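SMC protein (Pyrococcus furiosus, PDB 3NWC) forms the dimerization hinge of an SMC chromosome-partitioning protein, pairing two subunits and binding DNA. Local coordinates at the interface of chains A and B. Numbering follows the deposited sequence. Chains: chain A/B, SMC protein.

Contact 1: the interface of chains A and B. Residues chain A 93, 96-98, 126; chain B 160-162.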
loop_
_atom_site.group_PDB
_atom_site.type_symbol
_atom_site.label_atom_id
_atom_site.label_comp_id
_atom_site.label_asym_id
_atom_site.label_seq_id
_atom_site.Cartn_x
_atom_site.Cartn_y
_atom_site.Cartn_z
ATOM N N PRO A 93 -9.081 -1.900 13.629
ATOM C CA PRO A 93 -9.912 -2.011 14.833
ATOM C C PRO A 93 -11.248 -2.629 14.468
ATOM O O PRO A 93 -11.958 -2.116 13.597
ATOM C CB PRO A 93 -10.110 -0.556 15.264
ATOM C CG PRO A 93 -9.280 0.284 14.302
ATOM C CD PRO A 93 -9.133 -0.543 13.070
ATOM N N LYS A 96 -14.365 -0.608 14.089
ATOM C CA LYS A 96 -14.352 0.532 13.184
ATOM C C LYS A 96 -14.210 0.092 11.745
ATOM O O LYS A 96 -14.759 0.708 10.832
ATOM C CB LYS A 96 -13.192 1.473 13.536
ATOM C CG LYS A 96 -13.289 2.125 14.899
ATOM C CD LYS A 96 -14.320 3.243 14.893
ATOM C CE LYS A 96 -14.313 4.002 16.211
ATOM N NZ LYS A 96 -15.486 4.915 16.308
ATOM N N ILE A 97 -13.439 -0.969 11.536
ATOM C CA ILE A 97 -13.011 -1.326 10.197
ATOM C C ILE A 97 -14.181 -1.753 9.316
ATOM O O ILE A 97 -15.016 -2.559 9.714
ATOM C CB ILE A 97 -11.904 -2.407 10.245
ATOM C CG1 ILE A 97 -11.100 -2.427 8.934
ATOM C CG2 ILE A 97 -12.500 -3.766 10.619
ATOM C CD1 ILE A 97 -10.207 -1.192 8.729
ATOM N N LYS A 98 -14.245 -1.199 8.116
ATOM C CA LYS A 98 -15.413 -1.395 7.263
ATOM C C LYS A 98 -15.268 -2.554 6.274
ATOM O O LYS A 98 -14.419 -2.520 5.382
ATOM C CB LYS A 98 -15.733 -0.101 6.516
ATOM C CG LYS A 98 -16.376 0.964 7.399
ATOM C CD LYS A 98 -16.631 2.255 6.632
ATOM N N PHE A 126 -12.725 -6.440 5.123
ATOM C CA PHE A 126 -12.149 -5.152 4.746
ATOM C C PHE A 126 -11.031 -5.360 3.712
ATOM O O PHE A 126 -10.948 -4.640 2.722
ATOM C CB PHE A 126 -11.603 -4.403 5.962
ATOM C CG PHE A 126 -10.452 -3.497 5.628
ATOM C CD1 PHE A 126 -10.674 -2.274 5.010
ATOM C CD2 PHE A 126 -9.160 -3.889 5.891
ATOM C CE1 PHE A 126 -9.614 -1.459 4.680
ATOM C CE2 PHE A 126 -8.104 -3.080 5.566
ATOM C CZ PHE A 126 -8.334 -1.862 4.965
ATOM N N SER B 160 -11.518 3.728 5.625
ATOM C CA SER B 160 -11.944 2.384 6.013
ATOM C C SER B 160 -11.964 2.194 7.522
ATOM O O SER B 160 -12.685 1.344 8.043
ATOM C CB SER B 160 -10.962 1.365 5.431
ATOM O OG SER B 160 -9.668 1.540 6.014
ATOM N N GLY B 161 -11.132 2.956 8.220
ATOM C CA GLY B 161 -10.992 2.804 9.655
ATOM C C GLY B 161 -9.607 2.298 10.060
ATOM O O GLY B 161 -9.337 2.159 11.246
ATOM N N ALA B 162 -8.749 2.021 9.081
ATOM C CA ALA B 162 -7.379 1.544 9.342
ATOM C C ALA B 162 -6.508 2.690 9.849
ATOM O O ALA B 162 -6.493 3.774 9.260
ATOM C CB ALA B 162 -6.775 0.956 8.085
#
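With its hydroxyl turned between the backbone N and the carbonyl carbon (chi1 65°), B:Ser160 sets CB and OG above the CE1 edge of the A:Phe126 ring, on the side where A:Ile97 also lies. The ring's own CG lies roughly opposite its backbone N (chi1 151°), which carries the CE1 edge to the serine, with CE1 of A:Phe126 3.3 Å from OG of B:Ser160. The short serine side chain reaches the ring with CB while its hydroxyl still turns back to its own chain: it accepts a hydrogen bond from the amide N of B:Ala162 at 3.2 Å, closing the turn through B:Gly161. That glycine has a positive phi of 114°, a conformation that residues with a CB adopt less readily, and its carbonyl O lies 3.3 Å from CD of A:Pro93. The backbone also joins the two chains, for the amide N of A:Lys98 donates a hydrogen bond of 3.0 Å to the carbonyl O of B:Ser160. The bond does not depend on the lysine side chain, which is modelled only in part, with CB and CG skirting the same oxygen. A:Ile97 is apolar, and its longer branch puts CD1 between the ring and the turn of chain B. This CD1 sits over the centre of one face of A:Phe126, 3.8 Å above the ring plane, and the same methyl lies 3.5 Å from the amide N of B:Ala162.

Contact 2: the interface of chains A and B. Residues chain A 62, 90-92, 126; chain B 158, 162-163.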
loop_
_atom_site.group_PDB
_atom_site.type_symbol
_atom_site.label_atom_id
_atom_site.label_comp_id
_atom_site.label_asym_id
_atom_site.label_seq_id
_atom_site.Cartn_x
_atom_site.Cartn_y
_atom_site.Cartn_z
ATOM N N ARG A 62 -1.714 -5.432 3.078
ATOM C CA ARG A 62 -2.687 -5.651 4.134
ATOM C C ARG A 62 -2.293 -6.859 4.966
ATOM O O ARG A 62 -2.643 -6.959 6.126
ATOM C CB ARG A 62 -4.093 -5.827 3.556
ATOM C CG ARG A 62 -4.623 -4.583 2.872
ATOM C CD ARG A 62 -4.412 -3.373 3.744
ATOM N NE ARG A 62 -4.961 -2.171 3.134
ATOM C CZ ARG A 62 -5.058 -1.002 3.752
ATOM N NH1 ARG A 62 -4.651 -0.873 5.013
ATOM N NH2 ARG A 62 -5.577 0.034 3.109
ATOM N N THR A 90 0.083 -0.549 10.700
ATOM C CA THR A 90 -1.289 -0.221 10.375
ATOM C C THR A 90 -2.197 -1.141 11.169
ATOM O O THR A 90 -2.035 -2.370 11.141
ATOM C CB THR A 90 -1.554 -0.406 8.873
ATOM O OG1 THR A 90 -0.703 0.481 8.142
ATOM C CG2 THR A 90 -3.009 -0.081 8.539
ATOM N N PHE A 91 -3.135 -0.543 11.902
ATOM C CA PHE A 91 -4.018 -1.310 12.780
ATOM C C PHE A 91 -5.431 -1.348 12.241
ATOM O O PHE A 91 -5.919 -0.342 11.711
ATOM C CB PHE A 91 -3.999 -0.695 14.175
ATOM C CG PHE A 91 -2.641 -0.737 14.824
ATOM C CD1 PHE A 91 -2.233 -1.857 15.536
ATOM C CD2 PHE A 91 -1.763 0.332 14.701
ATOM C CE1 PHE A 91 -0.975 -1.903 16.126
ATOM C CE2 PHE A 91 -0.504 0.294 15.286
ATOM C CZ PHE A 91 -0.111 -0.829 16.004
ATOM N N LEU A 92 -6.082 -2.505 12.386
ATOM C CA LEU A 92 -7.468 -2.696 11.952
ATOM C C LEU A 92 -8.374 -2.945 13.165
ATOM O O LEU A 92 -8.418 -4.058 13.689
ATOM C CB LEU A 92 -7.559 -3.874 10.981
ATOM C CG LEU A 92 -6.553 -3.867 9.819
ATOM C CD1 LEU A 92 -6.818 -5.042 8.890
ATOM C CD2 LEU A 92 -6.644 -2.564 9.045
ATOM N N PHE A 126 -12.725 -6.440 5.123
ATOM C CA PHE A 126 -12.149 -5.152 4.746
ATOM C C PHE A 126 -11.031 -5.360 3.712
ATOM O O PHE A 126 -10.948 -4.640 2.722
ATOM C CB PHE A 126 -11.603 -4.403 5.962
ATOM C CG PHE A 126 -10.452 -3.497 5.628
ATOM C CD1 PHE A 126 -10.674 -2.274 5.010
ATOM C CD2 PHE A 126 -9.160 -3.889 5.891
ATOM C CE1 PHE A 126 -9.614 -1.459 4.680
ATOM C CE2 PHE A 126 -8.104 -3.080 5.566
ATOM C CZ PHE A 126 -8.334 -1.862 4.965
ATOM N N GLU B 158 -7.180 5.878 7.397
ATOM C CA GLU B 158 -7.822 5.586 6.129
ATOM C C GLU B 158 -9.324 5.684 6.347
ATOM O O GLU B 158 -9.803 5.564 7.472
ATOM C CB GLU B 158 -7.377 4.218 5.601
ATOM C CG GLU B 158 -5.883 4.177 5.263
ATOM C CD GLU B 158 -5.407 2.815 4.797
ATOM O OE1 GLU B 158 -5.792 2.398 3.686
ATOM O OE2 GLU B 158 -4.635 2.169 5.540
ATOM N N ALA B 162 -8.749 2.021 9.081
ATOM C CA ALA B 162 -7.379 1.544 9.342
ATOM C C ALA B 162 -6.508 2.690 9.849
ATOM O O ALA B 162 -6.493 3.774 9.260
ATOM C CB ALA B 162 -6.775 0.956 8.085
ATOM N N ILE B 163 -5.773 2.440 10.929
ATOM C CA ILE B 163 -4.979 3.479 11.578
ATOM C C ILE B 163 -3.500 3.151 11.525
ATOM O O ILE B 163 -3.087 2.082 11.963
ATOM C CB ILE B 163 -5.394 3.651 13.044
ATOM C CG1 ILE B 163 -6.909 3.855 13.130
ATOM C CG2 ILE B 163 -4.656 4.826 13.669
ATOM C CD1 ILE B 163 -7.452 3.900 14.536
#
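Strand 89-93 of chain A pairs antiparallel with strand 163-165 of chain B, while the 3-10 helix 60-64 of chain A faces the loop of chain B that carries B:Glu158. The strands are joined at A:Phe91 and B:Ile163 by reciprocal backbone hydrogen bonds: N of A:Phe91 to O of B:Ile163 at 2.6 Å, and N of B:Ile163 to O of A:Phe91 at 2.9 Å. Beside this bridge, the small CB of B:Ala162 fits against CD2 of A:Leu92 at 3.7 Å and CG2 of A:Thr90 at 3.9 Å. The charged pair meets end-on and nearly coplanar (14°), the parallel N-H groups of NH1 and NH2 of A:Arg62 matching the two carboxylate oxygens of B:Glu158. NH1 of A:Arg62 donates to OE2 of B:Glu158 at 3.1 Å, on the syn side but 21° out of the carboxylate plane; NH2 forms the salt bridge with OE1 through its syn lone pair, modelled too short to be trusted in length. A bend at chi2 (-48°) steers the arginine head toward the glutamate. The edge of A:Phe126 stands on the guanidinium face, CZ 3.6 Å above its centre and NH1 in the ring plane, which probably limits its tilting. Replacing A:Arg62 with an alanine would probably strand the B:Glu158 carboxylate without its cationic mate and uncover the edge of A:Phe126. Strand pairing and ion pair together help hold the two hinge domains as a homodimer.

Contact 1 and contact 2 adjoin, the centres of their C-alpha atoms about 6 Å apart, and are parts of one continuous surface. A:Phe126, from helix 121-128, and B:Ala162 belong to both, as does strand 89-93 of chain A. On chain B, the stretch from B:Glu158 to B:Ile163 runs through the pair, so that a turn, a charged group and a strand edge are presented together. The interface is two-fold symmetric, so each contact recurs with the chains exchanged. Such repetition would tie the subunits at two places, consistent with the hinge's role in dimerization.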